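Local atomic coordinates of major pilin backbone protein T-antigen, T13 (Streptococcus pyogenes, PDB entry 6BBT), a protein that probably builds the shaft of the streptococcal pilus as its repeating backbone subunit, probably stabilised by internal isopeptide bonds. Residues L11-S16 and F31-E36; L25-T30 and N152-T157; F82-V87 and V118-G123; I161-T166 and L234-A239. All blocks are in the same frame, centred on the assembly; numbering follows the deposited sequence.

Interaction 1: L11-S16 and F31-E36; sequences LPITKS and FTFTIE
Lys-15 lies over Phe-31, and Ile-13 over Phe-33, where strands from the two sheets of the N-terminal beta sandwich face each other. The segments run roughly antiparallel, with axes 9.8 Å apart. That is too far for backbone pairing, so side chains alone bridge the gap, two from each strand.

The apolar contacts are methyl- and methylene-to-ring. Ile-13 CG2 sits almost exactly above the middle of the Phe-33 ring, 3.9 Å from its centroid. With CG2 anti to the backbone N and CG1 beside it (chi1 -51°), the branch methyl is the group that meets the ring. Lys-15 CB approaches the same ring obliquely, 4.0 Å from Phe-33 CZ. Farther along, the lysine chain bends at chi2 (61°) and crosses Phe-31 at about a right angle, which lays CE over the ring centre, 3.7 Å from the centroid.

The polar contact involves the end of the same chain. Lys-15 NZ hangs over the same face of Phe-31, 3.9 Å from the centroid and displaced toward CD1. It is joined covalently to Asn-152 CG and hydrogen-bonded to Glu-101 OE1.

NZ is therefore an amide nitrogen of an intramolecular isopeptide bond, and its position over the ring is better read as amide-pi than as an ammonium cation-pi contact. Phe-31 thus covers one side of the cross-link, consistent with the buried setting of such bonds in pilin domains.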
loop_
_atom_site.group_PDB
_atom_site.type_symbol
_atom_site.label_atom_id
_atom_site.label_comp_id
_atom_site.label_asym_id
_atom_site.label_seq_id
_atom_site.Cartn_x
_atom_site.Cartn_y
_atom_site.Cartn_z
ATOM N N LEU A 11 20.816 11.406 -9.269
ATOM C CA LEU A 11 19.596 12.070 -8.881
ATOM C C LEU A 11 18.996 11.282 -7.714
ATOM O O LEU A 11 18.567 10.163 -7.911
ATOM C CB LEU A 11 18.643 12.070 -10.057
ATOM C CG LEU A 11 17.222 12.558 -9.817
ATOM C CD1 LEU A 11 17.214 14.033 -9.452
ATOM C CD2 LEU A 11 16.413 12.283 -11.068
ATOM N N PRO A 12 18.978 11.855 -6.504
ATOM C CA PRO A 12 18.263 11.176 -5.406
ATOM C C PRO A 12 16.740 11.189 -5.573
ATOM O O PRO A 12 16.184 12.138 -6.121
ATOM C CB PRO A 12 18.689 11.954 -4.155
ATOM C CG PRO A 12 19.291 13.220 -4.637
ATOM C CD PRO A 12 19.792 12.986 -6.027
ATOM N N ILE A 13 16.095 10.116 -5.120
ATOM C CA ILE A 13 14.642 10.004 -5.047
ATOM C C ILE A 13 14.274 9.647 -3.600
ATOM O O ILE A 13 14.897 8.759 -2.994
ATOM C CB ILE A 13 14.076 8.880 -5.956
ATOM C CG1 ILE A 13 14.588 8.972 -7.404
ATOM C CG2 ILE A 13 12.547 8.882 -5.919
ATOM C CD1 ILE A 13 14.166 10.222 -8.163
ATOM N N THR A 14 13.283 10.336 -3.048
ATOM C CA THR A 14 12.742 9.999 -1.740
ATOM C C THR A 14 11.318 9.521 -1.923
ATOM O O THR A 14 10.557 10.089 -2.690
ATOM C CB THR A 14 12.777 11.204 -0.784
ATOM O OG1 THR A 14 14.136 11.506 -0.480
ATOM C CG2 THR A 14 12.051 10.894 0.568
ATOM N N LYS A 15 10.974 8.456 -1.220
ATOM C CA LYS A 15 9.616 7.976 -1.161
ATOM C C LYS A 15 9.172 8.071 0.277
ATOM O O LYS A 15 9.852 7.558 1.152
ATOM C CB LYS A 15 9.554 6.523 -1.612
ATOM C CG LYS A 15 8.187 5.880 -1.479
ATOM C CD LYS A 15 7.124 6.570 -2.315
ATOM C CE LYS A 15 5.765 5.913 -2.140
ATOM N NZ LYS A 15 4.709 6.478 -3.018
ATOM N N SER A 16 8.039 8.710 0.510
ATOM C CA SER A 16 7.412 8.731 1.827
ATOM C C SER A 16 6.073 8.034 1.732
ATOM O O SER A 16 5.262 8.355 0.865
ATOM C CB SER A 16 7.215 10.158 2.323
ATOM O OG SER A 16 8.475 10.795 2.448
ATOM N N PHE A 31 7.578 0.322 -4.925
ATOM C CA PHE A 31 7.239 1.447 -5.785
ATOM C C PHE A 31 8.356 1.610 -6.800
ATOM O O PHE A 31 9.524 1.493 -6.463
ATOM C CB PHE A 31 7.060 2.729 -4.972
ATOM C CG PHE A 31 5.900 2.665 -4.050
ATOM C CD1 PHE A 31 4.642 3.044 -4.485
ATOM C CD2 PHE A 31 6.038 2.139 -2.784
ATOM C CE1 PHE A 31 3.548 2.959 -3.653
ATOM C CE2 PHE A 31 4.937 2.037 -1.934
ATOM C CZ PHE A 31 3.690 2.448 -2.374
ATOM N N THR A 32 7.979 1.897 -8.040
ATOM C CA THR A 32 8.911 2.000 -9.132
ATOM C C THR A 32 8.860 3.409 -9.698
ATOM O O THR A 32 7.792 3.930 -9.992
ATOM C CB THR A 32 8.570 0.966 -10.209
ATOM O OG1 THR A 32 8.810 -0.330 -9.673
ATOM C CG2 THR A 32 9.437 1.141 -11.467
ATOM N N PHE A 33 10.034 4.012 -9.838
ATOM C CA PHE A 33 10.158 5.314 -10.466
ATOM C C PHE A 33 10.788 5.111 -11.845
ATOM O O PHE A 33 11.654 4.250 -12.019
ATOM C CB PHE A 33 10.988 6.223 -9.578
ATOM C CG PHE A 33 10.619 6.090 -8.148
ATOM C CD1 PHE A 33 9.411 6.578 -7.708
ATOM C CD2 PHE A 33 11.399 5.336 -7.284
ATOM C CE1 PHE A 33 9.011 6.389 -6.393
ATOM C CE2 PHE A 33 11.018 5.164 -5.960
ATOM C CZ PHE A 33 9.817 5.689 -5.525
ATOM N N THR A 34 10.307 5.886 -12.808
ATOM C CA THR A 34 10.728 5.791 -14.189
ATOM C C THR A 34 11.310 7.130 -14.584
ATOM O O THR A 34 10.785 8.178 -14.215
ATOM C CB THR A 34 9.545 5.510 -15.124
ATOM O OG1 THR A 34 8.806 4.397 -14.633
ATOM C CG2 THR A 34 10.041 5.174 -16.520
ATOM N N ILE A 35 12.375 7.077 -15.370
ATOM C CA ILE A 35 12.939 8.262 -16.006
ATOM C C ILE A 35 12.881 8.034 -17.512
ATOM O O ILE A 35 13.217 6.946 -17.993
ATOM C CB ILE A 35 14.363 8.583 -15.492
ATOM C CG1 ILE A 35 14.831 9.926 -16.050
ATOM C CG2 ILE A 35 15.366 7.492 -15.821
ATOM C CD1 ILE A 35 15.992 10.495 -15.286
ATOM N N GLU A 36 12.391 9.039 -18.235
ATOM C CA GLU A 36 12.363 9.019 -19.698
ATOM C C GLU A 36 12.806 10.379 -20.249
ATOM O O GLU A 36 12.738 11.384 -19.536
ATOM C CB GLU A 36 10.964 8.671 -20.206
ATOM C CG GLU A 36 9.899 9.727 -19.921
ATOM C CD GLU A 36 8.515 9.311 -20.378
ATOM O OE1 GLU A 36 8.314 8.121 -20.700
ATOM O OE2 GLU A 36 7.613 10.177 -20.418
#

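Interaction 2: L25-T30 and N152-T157; sequences LMPKTT and NSFKTT
Pro-27 lies over the aromatic face of Phe-154, and the rest of the contact is arranged around that one ring. Pro-27 CD stands above the ring centre, 3.5 Å from the centroid and only 5° off the normal, a nearly ideal CH-pi geometry. The proline is tilted rather than stacked flat: CG rises over the inner end of the ring, 4.1 Å from Phe-154 CG, while CD takes the middle.

Phe-154 reaches this place with CG between its own backbone N and carbonyl carbon (chi1 68°), which stands the ring up from the strand toward residues 25-27. Two further groups approach obliquely from the same side of the ring plane as the proline. Met-26, bent at both chi2 and chi3, crosses the phenylalanine at about a right angle and sets SD 4.1 Å from Phe-154 CE1, a Met-aromatic contact. The backbone Leu-25 O comes 3.6 Å from Phe-154 CE2.

The contact packs the loop leading into strand 29-37 against strand 148-166, near where the latter leaves the N-terminal beta sandwich; Ile-24, Met-17 and Ile-109 also touch the ring. The backbone Phe-154 O binds a glycerol, probably from the crystallisation liquor.

Because Pro-27 CD is bonded to an amide nitrogen, its hydrogens are probably somewhat polarised and suited to an aromatic face. Residues 25-27, which form no hydrogen bond with segment 152-157, are therefore probably held mainly by dispersion and weak electrostatics.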
loop_
_atom_site.group_PDB
_atom_site.type_symbol
_atom_site.label_atom_id
_atom_site.label_comp_id
_atom_site.label_asym_id
_atom_site.label_seq_id
_atom_site.Cartn_x
_atom_site.Cartn_y
_atom_site.Cartn_z
ATOM N N LEU A 25 -0.730 -2.699 9.565
ATOM C CA LEU A 25 0.309 -3.433 8.805
ATOM C C LEU A 25 0.672 -2.669 7.528
ATOM O O LEU A 25 -0.179 -2.476 6.672
ATOM C CB LEU A 25 -0.172 -4.828 8.421
ATOM C CG LEU A 25 -0.285 -5.894 9.482
ATOM C CD1 LEU A 25 -0.594 -7.234 8.809
ATOM C CD2 LEU A 25 1.001 -5.962 10.311
ATOM N N MET A 26 1.933 -2.247 7.421
ATOM C CA MET A 26 2.470 -1.695 6.153
ATOM C C MET A 26 2.353 -2.783 5.053
ATOM O O MET A 26 2.728 -3.945 5.306
ATOM C CB MET A 26 3.947 -1.312 6.341
ATOM C CG MET A 26 4.641 -0.704 5.117
ATOM S SD MET A 26 4.185 1.038 4.911
ATOM C CE MET A 26 5.212 1.797 6.171
ATOM N N PRO A 27 1.820 -2.434 3.861
ATOM C CA PRO A 27 1.821 -3.438 2.799
ATOM C C PRO A 27 3.234 -3.853 2.350
ATOM O O PRO A 27 4.131 -3.021 2.259
ATOM C CB PRO A 27 1.051 -2.763 1.658
ATOM C CG PRO A 27 1.068 -1.304 1.954
ATOM C CD PRO A 27 1.123 -1.193 3.449
ATOM N N LYS A 28 3.408 -5.135 2.071
ATOM C CA LYS A 28 4.628 -5.618 1.433
ATOM C C LYS A 28 4.527 -5.360 -0.073
ATOM O O LYS A 28 3.795 -6.051 -0.782
ATOM C CB LYS A 28 4.885 -7.093 1.731
ATOM C CG LYS A 28 6.254 -7.555 1.233
ATOM C CD LYS A 28 6.452 -9.042 1.312
ATOM C CE LYS A 28 7.670 -9.441 0.496
ATOM N NZ LYS A 28 7.820 -10.908 0.539
ATOM N N THR A 29 5.242 -4.343 -0.553
ATOM C CA THR A 29 5.096 -3.908 -1.942
ATOM C C THR A 29 6.304 -3.093 -2.391
ATOM O O THR A 29 7.175 -2.761 -1.577
ATOM C CB THR A 29 3.788 -3.096 -2.137
ATOM O OG1 THR A 29 3.474 -2.987 -3.533
ATOM C CG2 THR A 29 3.898 -1.713 -1.509
ATOM N N THR A 30 6.372 -2.795 -3.684
ATOM C CA THR A 30 7.463 -1.954 -4.198
ATOM C C THR A 30 6.840 -0.768 -4.883
ATOM O O THR A 30 5.690 -0.826 -5.316
ATOM C CB THR A 30 8.375 -2.692 -5.194
ATOM O OG1 THR A 30 7.585 -3.113 -6.303
ATOM C CG2 THR A 30 9.002 -3.899 -4.536
ATOM N N ASN A 152 3.122 8.414 -1.032
ATOM C CA ASN A 152 2.055 7.418 -1.221
ATOM C C ASN A 152 1.312 7.153 0.077
ATOM O O ASN A 152 1.767 7.539 1.151
ATOM C CB ASN A 152 2.649 6.102 -1.734
ATOM C CG ASN A 152 3.450 6.291 -3.004
ATOM O OD1 ASN A 152 2.852 6.682 -4.011
ATOM N N SER A 153 0.148 6.532 -0.031
ATOM C CA SER A 153 -0.635 6.187 1.139
ATOM C C SER A 153 -1.432 4.929 0.871
ATOM O O SER A 153 -1.471 4.428 -0.263
ATOM C CB SER A 153 -1.568 7.348 1.516
ATOM O OG SER A 153 -2.523 7.549 0.511
ATOM N N PHE A 154 -2.051 4.412 1.926
ATOM C CA PHE A 154 -2.886 3.247 1.795
ATOM C C PHE A 154 -4.004 3.261 2.816
ATOM O O PHE A 154 -3.950 3.976 3.809
ATOM C CB PHE A 154 -2.064 1.963 1.881
ATOM C CG PHE A 154 -1.471 1.695 3.238
ATOM C CD1 PHE A 154 -0.295 2.316 3.632
ATOM C CD2 PHE A 154 -2.103 0.823 4.133
ATOM C CE1 PHE A 154 0.254 2.082 4.888
ATOM C CE2 PHE A 154 -1.555 0.585 5.386
ATOM C CZ PHE A 154 -0.371 1.203 5.762
ATOM N N LYS A 155 -5.033 2.477 2.523
ATOM C CA LYS A 155 -6.202 2.415 3.353
ATOM C C LYS A 155 -6.261 1.072 4.046
ATOM O O LYS A 155 -5.653 0.089 3.592
ATOM C CB LYS A 155 -7.443 2.609 2.510
ATOM C CG LYS A 155 -7.614 4.056 2.090
ATOM C CD LYS A 155 -8.801 4.237 1.170
ATOM C CE LYS A 155 -8.944 5.715 0.839
ATOM N NZ LYS A 155 -10.157 5.946 0.010
ATOM N N THR A 156 -7.010 1.062 5.137
ATOM C CA THR A 156 -7.413 -0.154 5.810
ATOM C C THR A 156 -8.941 -0.191 5.828
ATOM O O THR A 156 -9.609 0.805 5.507
ATOM C CB THR A 156 -6.875 -0.199 7.245
ATOM O OG1 THR A 156 -7.375 0.919 7.974
ATOM C CG2 THR A 156 -5.358 -0.169 7.265
ATOM N N THR A 157 -9.485 -1.339 6.205
ATOM C CA THR A 157 -10.909 -1.496 6.317
ATOM C C THR A 157 -11.241 -2.084 7.710
ATOM O O THR A 157 -10.441 -1.938 8.658
ATOM C CB THR A 157 -11.462 -2.276 5.101
ATOM O OG1 THR A 157 -12.893 -2.244 5.121
ATOM C CG2 THR A 157 -10.963 -3.702 5.069
#

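Interaction 3: F82-V87 and V118-G123; sequences FNFETV and VDVYVG
Phe-84 and Val-120 form the tight part of this contact. The methyl Val-120 CG2 rests above the centre of the Phe-84 ring, 3.7 Å from its centroid and 12° off the normal, and its nearest ring atoms are at the outer end: Phe-84 CZ is 3.7 Å away. In Val-120 the other methyl, CG1, is anti to the backbone N (chi1 -174°), leaving CG2 beside that nitrogen as the branch that meets the aromatic face. Val-118 is packed more loosely, with CG1 4.5 Å from Phe-84 CZ in an oblique approach.

Beyond Phe-84 the middle of the turn faces solvent. A type I beta turn from Phe-84 to Val-87, closed by Val-87 N to Phe-84 O at 3.1 Å, carries the exposed Glu-85 and Thr-86. An Asx turn leads into it: Asn-83 OD1 accepts from Glu-85 N at 3.1 Å, the donor lying above the carbonyl plane.

Strand 77-83 belongs to one sheet of the sandwich and strand 116-123 to the other, so Phe-84 reaches across from just past the end of strand 77-83. Around it lie Tyr-97 of strand 93-101, whose ring meets it with the planes at about 45°, Pro-132 of strand 131-139 and Leu-59 of a loop.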
loop_
_atom_site.group_PDB
_atom_site.type_symbol
_atom_site.label_atom_id
_atom_site.label_comp_id
_atom_site.label_asym_id
_atom_site.label_seq_id
_atom_site.Cartn_x
_atom_site.Cartn_y
_atom_site.Cartn_z
ATOM N N PHE A 82 18.739 7.672 -9.423
ATOM C CA PHE A 82 19.130 7.372 -10.785
ATOM C C PHE A 82 20.574 7.794 -10.932
ATOM O O PHE A 82 21.013 8.777 -10.331
ATOM C CB PHE A 82 18.272 8.136 -11.761
ATOM C CG PHE A 82 16.858 7.684 -11.797
ATOM C CD1 PHE A 82 16.500 6.549 -12.515
ATOM C CD2 PHE A 82 15.873 8.410 -11.149
ATOM C CE1 PHE A 82 15.180 6.149 -12.579
ATOM C CE2 PHE A 82 14.554 8.018 -11.207
ATOM C CZ PHE A 82 14.207 6.886 -11.923
ATOM N N ASN A 83 21.314 7.049 -11.739
ATOM C CA ASN A 83 22.722 7.295 -11.889
ATOM C C ASN A 83 23.046 7.665 -13.329
ATOM O O ASN A 83 22.878 6.846 -14.235
ATOM C CB ASN A 83 23.491 6.068 -11.454
ATOM C CG ASN A 83 24.980 6.292 -11.468
ATOM O OD1 ASN A 83 25.452 7.430 -11.524
ATOM N ND2 ASN A 83 25.730 5.203 -11.437
ATOM N N PHE A 84 23.501 8.904 -13.522
ATOM C CA PHE A 84 23.882 9.403 -14.843
ATOM C C PHE A 84 25.361 9.174 -15.189
ATOM O O PHE A 84 25.737 9.317 -16.357
ATOM C CB PHE A 84 23.519 10.886 -14.980
ATOM C CG PHE A 84 22.046 11.147 -14.870
ATOM C CD1 PHE A 84 21.202 10.849 -15.931
ATOM C CD2 PHE A 84 21.501 11.666 -13.701
ATOM C CE1 PHE A 84 19.838 11.068 -15.835
ATOM C CE2 PHE A 84 20.142 11.891 -13.602
ATOM C CZ PHE A 84 19.309 11.590 -14.666
ATOM N N GLU A 85 26.181 8.818 -14.192
ATOM C CA GLU A 85 27.584 8.408 -14.404
ATOM C C GLU A 85 27.759 7.412 -15.545
ATOM O O GLU A 85 28.751 7.480 -16.267
ATOM C CB GLU A 85 28.151 7.783 -13.116
ATOM C CG GLU A 85 29.554 7.176 -13.184
ATOM C CD GLU A 85 30.647 8.220 -13.285
ATOM O OE1 GLU A 85 31.507 8.270 -12.378
ATOM O OE2 GLU A 85 30.652 9.004 -14.260
ATOM N N THR A 86 26.803 6.495 -15.692
ATOM C CA THR A 86 26.895 5.395 -16.650
ATOM C C THR A 86 26.505 5.750 -18.092
ATOM O O THR A 86 26.588 4.900 -18.968
ATOM C CB THR A 86 26.019 4.197 -16.186
ATOM O OG1 THR A 86 24.633 4.556 -16.222
ATOM C CG2 THR A 86 26.396 3.753 -14.762
ATOM N N VAL A 87 26.082 6.986 -18.346
ATOM C CA VAL A 87 25.520 7.357 -19.638
ATOM C C VAL A 87 26.602 7.916 -20.580
ATOM O O VAL A 87 27.485 8.657 -20.138
ATOM C CB VAL A 87 24.402 8.408 -19.448
ATOM C CG1 VAL A 87 23.754 8.792 -20.783
ATOM C CG2 VAL A 87 23.351 7.877 -18.469
ATOM N N VAL A 118 13.873 16.999 -14.714
ATOM C CA VAL A 118 15.249 16.893 -14.288
ATOM C C VAL A 118 16.158 17.416 -15.406
ATOM O O VAL A 118 16.116 16.887 -16.517
ATOM C CB VAL A 118 15.619 15.426 -13.989
ATOM C CG1 VAL A 118 17.073 15.313 -13.549
ATOM C CG2 VAL A 118 14.708 14.856 -12.911
ATOM N N ASP A 119 16.963 18.440 -15.102
ATOM C CA ASP A 119 18.036 18.891 -16.002
ATOM C C ASP A 119 19.387 18.405 -15.513
ATOM O O ASP A 119 19.785 18.689 -14.389
ATOM C CB ASP A 119 18.048 20.419 -16.111
ATOM C CG ASP A 119 16.908 20.949 -16.948
ATOM O OD1 ASP A 119 16.316 20.196 -17.747
ATOM O OD2 ASP A 119 16.603 22.142 -16.823
ATOM N N VAL A 120 20.084 17.672 -16.377
ATOM C CA VAL A 120 21.425 17.198 -16.087
ATOM C C VAL A 120 22.414 18.056 -16.886
ATOM O O VAL A 120 22.371 18.081 -18.123
ATOM C CB VAL A 120 21.572 15.710 -16.453
ATOM C CG1 VAL A 120 22.932 15.186 -16.018
ATOM C CG2 VAL A 120 20.457 14.897 -15.798
ATOM N N TYR A 121 23.284 18.749 -16.161
ATOM C CA TYR A 121 24.282 19.653 -16.752
ATOM C C TYR A 121 25.541 18.865 -17.088
ATOM O O TYR A 121 26.253 18.419 -16.188
ATOM C CB TYR A 121 24.609 20.798 -15.778
ATOM C CG TYR A 121 23.549 21.872 -15.749
ATOM C CD1 TYR A 121 22.235 21.573 -15.391
ATOM C CD2 TYR A 121 23.849 23.185 -16.091
ATOM C CE1 TYR A 121 21.254 22.547 -15.380
ATOM C CE2 TYR A 121 22.872 24.165 -16.082
ATOM C CZ TYR A 121 21.581 23.842 -15.724
ATOM O OH TYR A 121 20.608 24.803 -15.712
ATOM N N VAL A 122 25.814 18.701 -18.380
ATOM C CA VAL A 122 26.911 17.847 -18.858
ATOM C C VAL A 122 28.095 18.676 -19.407
ATOM O O VAL A 122 27.926 19.432 -20.373
ATOM C CB VAL A 122 26.378 16.868 -19.926
ATOM C CG1 VAL A 122 27.507 16.070 -20.580
ATOM C CG2 VAL A 122 25.349 15.930 -19.300
ATOM N N GLY A 123 29.273 18.512 -18.790
ATOM C CA GLY A 123 30.536 19.182 -19.183
ATOM C C GLY A 123 31.562 18.210 -19.766
ATOM O O GLY A 123 31.176 17.235 -20.419
#

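Interaction 4: I161-T166 and L234-A239; sequences IEKQVT and LTEDKA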
loop_
_atom_site.group_PDB
_atom_site.type_symbol
_atom_site.label_atom_id
_atom_site.label_comp_id
_atom_site.label_asym_id
_atom_site.label_seq_id
_atom_site.Cartn_x
_atom_site.Cartn_y
_atom_site.Cartn_z
ATOM N N ILE A 161 -18.303 -8.667 13.469
ATOM C CA ILE A 161 -19.024 -9.919 13.486
ATOM C C ILE A 161 -19.923 -9.892 14.713
ATOM O O ILE A 161 -19.438 -9.729 15.837
ATOM C CB ILE A 161 -18.081 -11.137 13.531
ATOM C CG1 ILE A 161 -17.167 -11.160 12.298
ATOM C CG2 ILE A 161 -18.869 -12.450 13.597
ATOM C CD1 ILE A 161 -16.033 -12.156 12.385
ATOM N N GLU A 162 -21.226 -10.045 14.492
ATOM C CA GLU A 162 -22.195 -10.076 15.578
ATOM C C GLU A 162 -23.029 -11.342 15.557
ATOM O O GLU A 162 -23.348 -11.862 14.487
ATOM C CB GLU A 162 -23.117 -8.881 15.475
ATOM C CG GLU A 162 -23.897 -8.641 16.753
ATOM C CD GLU A 162 -24.979 -7.617 16.588
ATOM O OE1 GLU A 162 -24.739 -6.628 15.860
ATOM O OE2 GLU A 162 -26.055 -7.815 17.195
ATOM N N LYS A 163 -23.410 -11.800 16.752
ATOM C CA LYS A 163 -24.290 -12.951 16.921
ATOM C C LYS A 163 -25.705 -12.483 17.277
ATOM O O LYS A 163 -25.884 -11.644 18.165
ATOM C CB LYS A 163 -23.744 -13.865 18.020
ATOM C CG LYS A 163 -24.567 -15.122 18.306
ATOM C CD LYS A 163 -24.491 -16.159 17.193
ATOM C CE LYS A 163 -25.649 -17.135 17.287
ATOM N NZ LYS A 163 -25.625 -18.223 16.277
ATOM N N GLN A 164 -26.697 -13.033 16.579
ATOM C CA GLN A 164 -28.097 -12.890 16.975
ATOM C C GLN A 164 -28.766 -14.243 17.117
ATOM O O GLN A 164 -28.488 -15.173 16.348
ATOM C CB GLN A 164 -28.855 -11.978 16.013
ATOM C CG GLN A 164 -29.028 -10.585 16.596
ATOM C CD GLN A 164 -29.226 -9.522 15.550
ATOM O OE1 GLN A 164 -29.750 -9.782 14.467
ATOM N NE2 GLN A 164 -28.804 -8.300 15.870
ATOM N N VAL A 165 -29.623 -14.345 18.132
ATOM C CA VAL A 165 -30.366 -15.567 18.429
ATOM C C VAL A 165 -31.865 -15.295 18.291
ATOM O O VAL A 165 -32.362 -14.280 18.783
ATOM C CB VAL A 165 -30.055 -16.089 19.843
ATOM C CG1 VAL A 165 -30.928 -17.297 20.181
ATOM C CG2 VAL A 165 -28.575 -16.449 19.956
ATOM N N THR A 166 -32.564 -16.202 17.610
ATOM C CA THR A 166 -34.014 -16.110 17.409
ATOM C C THR A 166 -34.704 -17.410 17.821
ATOM O O THR A 166 -34.083 -18.475 17.839
ATOM C CB THR A 166 -34.368 -15.802 15.937
ATOM O OG1 THR A 166 -33.889 -16.852 15.092
ATOM C CG2 THR A 166 -33.767 -14.497 15.492
ATOM N N LEU A 234 -14.910 -17.419 8.091
ATOM C CA LEU A 234 -15.518 -17.501 9.413
ATOM C C LEU A 234 -16.368 -18.750 9.444
ATOM O O LEU A 234 -17.130 -19.002 8.523
ATOM C CB LEU A 234 -16.390 -16.279 9.678
ATOM C CG LEU A 234 -17.107 -16.242 11.038
ATOM C CD1 LEU A 234 -16.107 -16.120 12.179
ATOM C CD2 LEU A 234 -18.128 -15.111 11.064
ATOM N N THR A 235 -16.224 -19.541 10.496
ATOM C CA THR A 235 -17.113 -20.667 10.733
ATOM C C THR A 235 -17.659 -20.587 12.148
ATOM O O THR A 235 -17.125 -19.858 12.991
ATOM C CB THR A 235 -16.382 -22.004 10.569
ATOM O OG1 THR A 235 -15.287 -22.047 11.471
ATOM C CG2 THR A 235 -15.856 -22.179 9.179
ATOM N N GLU A 236 -18.740 -21.315 12.389
ATOM C CA GLU A 236 -19.302 -21.471 13.729
ATOM C C GLU A 236 -19.472 -22.949 13.962
ATOM O O GLU A 236 -20.004 -23.645 13.120
ATOM C CB GLU A 236 -20.666 -20.764 13.863
ATOM C CG GLU A 236 -21.179 -20.656 15.312
ATOM C CD GLU A 236 -22.662 -20.297 15.405
ATOM O OE1 GLU A 236 -22.985 -19.103 15.564
ATOM O OE2 GLU A 236 -23.511 -21.210 15.323
ATOM N N ASP A 237 -19.053 -23.441 15.115
ATOM C CA ASP A 237 -19.334 -24.829 15.472
ATOM C C ASP A 237 -20.843 -25.110 15.486
ATOM O O ASP A 237 -21.655 -24.227 15.824
ATOM C CB ASP A 237 -18.726 -25.171 16.827
ATOM C CG ASP A 237 -17.210 -25.148 16.808
ATOM O OD1 ASP A 237 -16.626 -25.099 15.713
ATOM O OD2 ASP A 237 -16.602 -25.188 17.889
ATOM N N LYS A 238 -21.205 -26.332 15.086
ATOM C CA LYS A 238 -22.593 -26.777 15.121
ATOM C C LYS A 238 -23.099 -26.645 16.554
ATOM O O LYS A 238 -22.421 -27.031 17.493
ATOM C CB LYS A 238 -22.716 -28.230 14.651
ATOM N N ALA A 239 -24.273 -26.048 16.709
ATOM C CA ALA A 239 -24.901 -25.890 18.016
ATOM C C ALA A 239 -26.223 -26.651 17.973
ATOM O O ALA A 239 -27.090 -26.342 17.164
ATOM C CB ALA A 239 -25.130 -24.418 18.315
#
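Lys-163 meets Glu-236, and Ile-161 meets Leu-234, across the interior of the C-terminal domain, a beta sandwich of the transthyretin clan with an internal isopeptide bond. Strands 148-166 and 231-236 lie in different sheets, and alternate residues of each strand send their side chains into the space between.

The apolar pair comes together tip to tip. Leu-234 is extended from its strand, CG anti to the backbone N (chi1 179°), and presents CD2 as the leading methyl. Ile-161 answers with both of its branches: CG2 lies 3.7 Å from Leu-234 CD2, and CD1 at the end of the longer branch lies 3.9 Å from the same methyl. Leu-234 CD2 thus rests against two carbons of one isoleucine, both on the same side of it.

The polar pair crosses at about a right angle. Glu-236 runs out straight beyond CG, whereas Lys-163 leaves its strand anti to the backbone N and then bends at chi2 (71°), carrying its end toward Glu-236. Lys-163 NZ is linked covalently to Asn-277 CG, so the contact is best understood as a weak hydrogen bond from the amide nitrogen to the Glu-236 side chain. The ring of Phe-176 meets the lysine nitrogen, for an amide an N-pi rather than an ammonium contact. A Lys-Asn bond with an acidic side chain next to it is the arrangement of intramolecular isopeptide domains.

The two oxygens of Glu-236 have different partners. OE2 is hydrogen-bonded to Thr-244 OG1, while Glu-236 OE1 lies 2.9 Å from Lys-163 NZ, with an N-H...O angle of 123°, and also 3.7 Å from Lys-163 CD.

From the N terminus, interaction 1 closes first, with 14 residues between its segments, and joins the two sheets of the N-terminal domain. Before that loop ends, 25-30 opens interaction 2, so the two cross; they share strand 29-37 and touch where Lys-15 is bonded to Asn-152. Interaction 3 is nested within the 121-residue loop that interaction 2 closes, and adjoins interaction 1: Leu-11 N probably donates to Phe-82 O within one sheet, and Ile-35 packs on Phe-84 from the other. Strand 148-166 then passes from interaction 2 into interaction 4, which follows in series and joins the sheets of the C-terminal domain, its centre 64 Å from that of interaction 3.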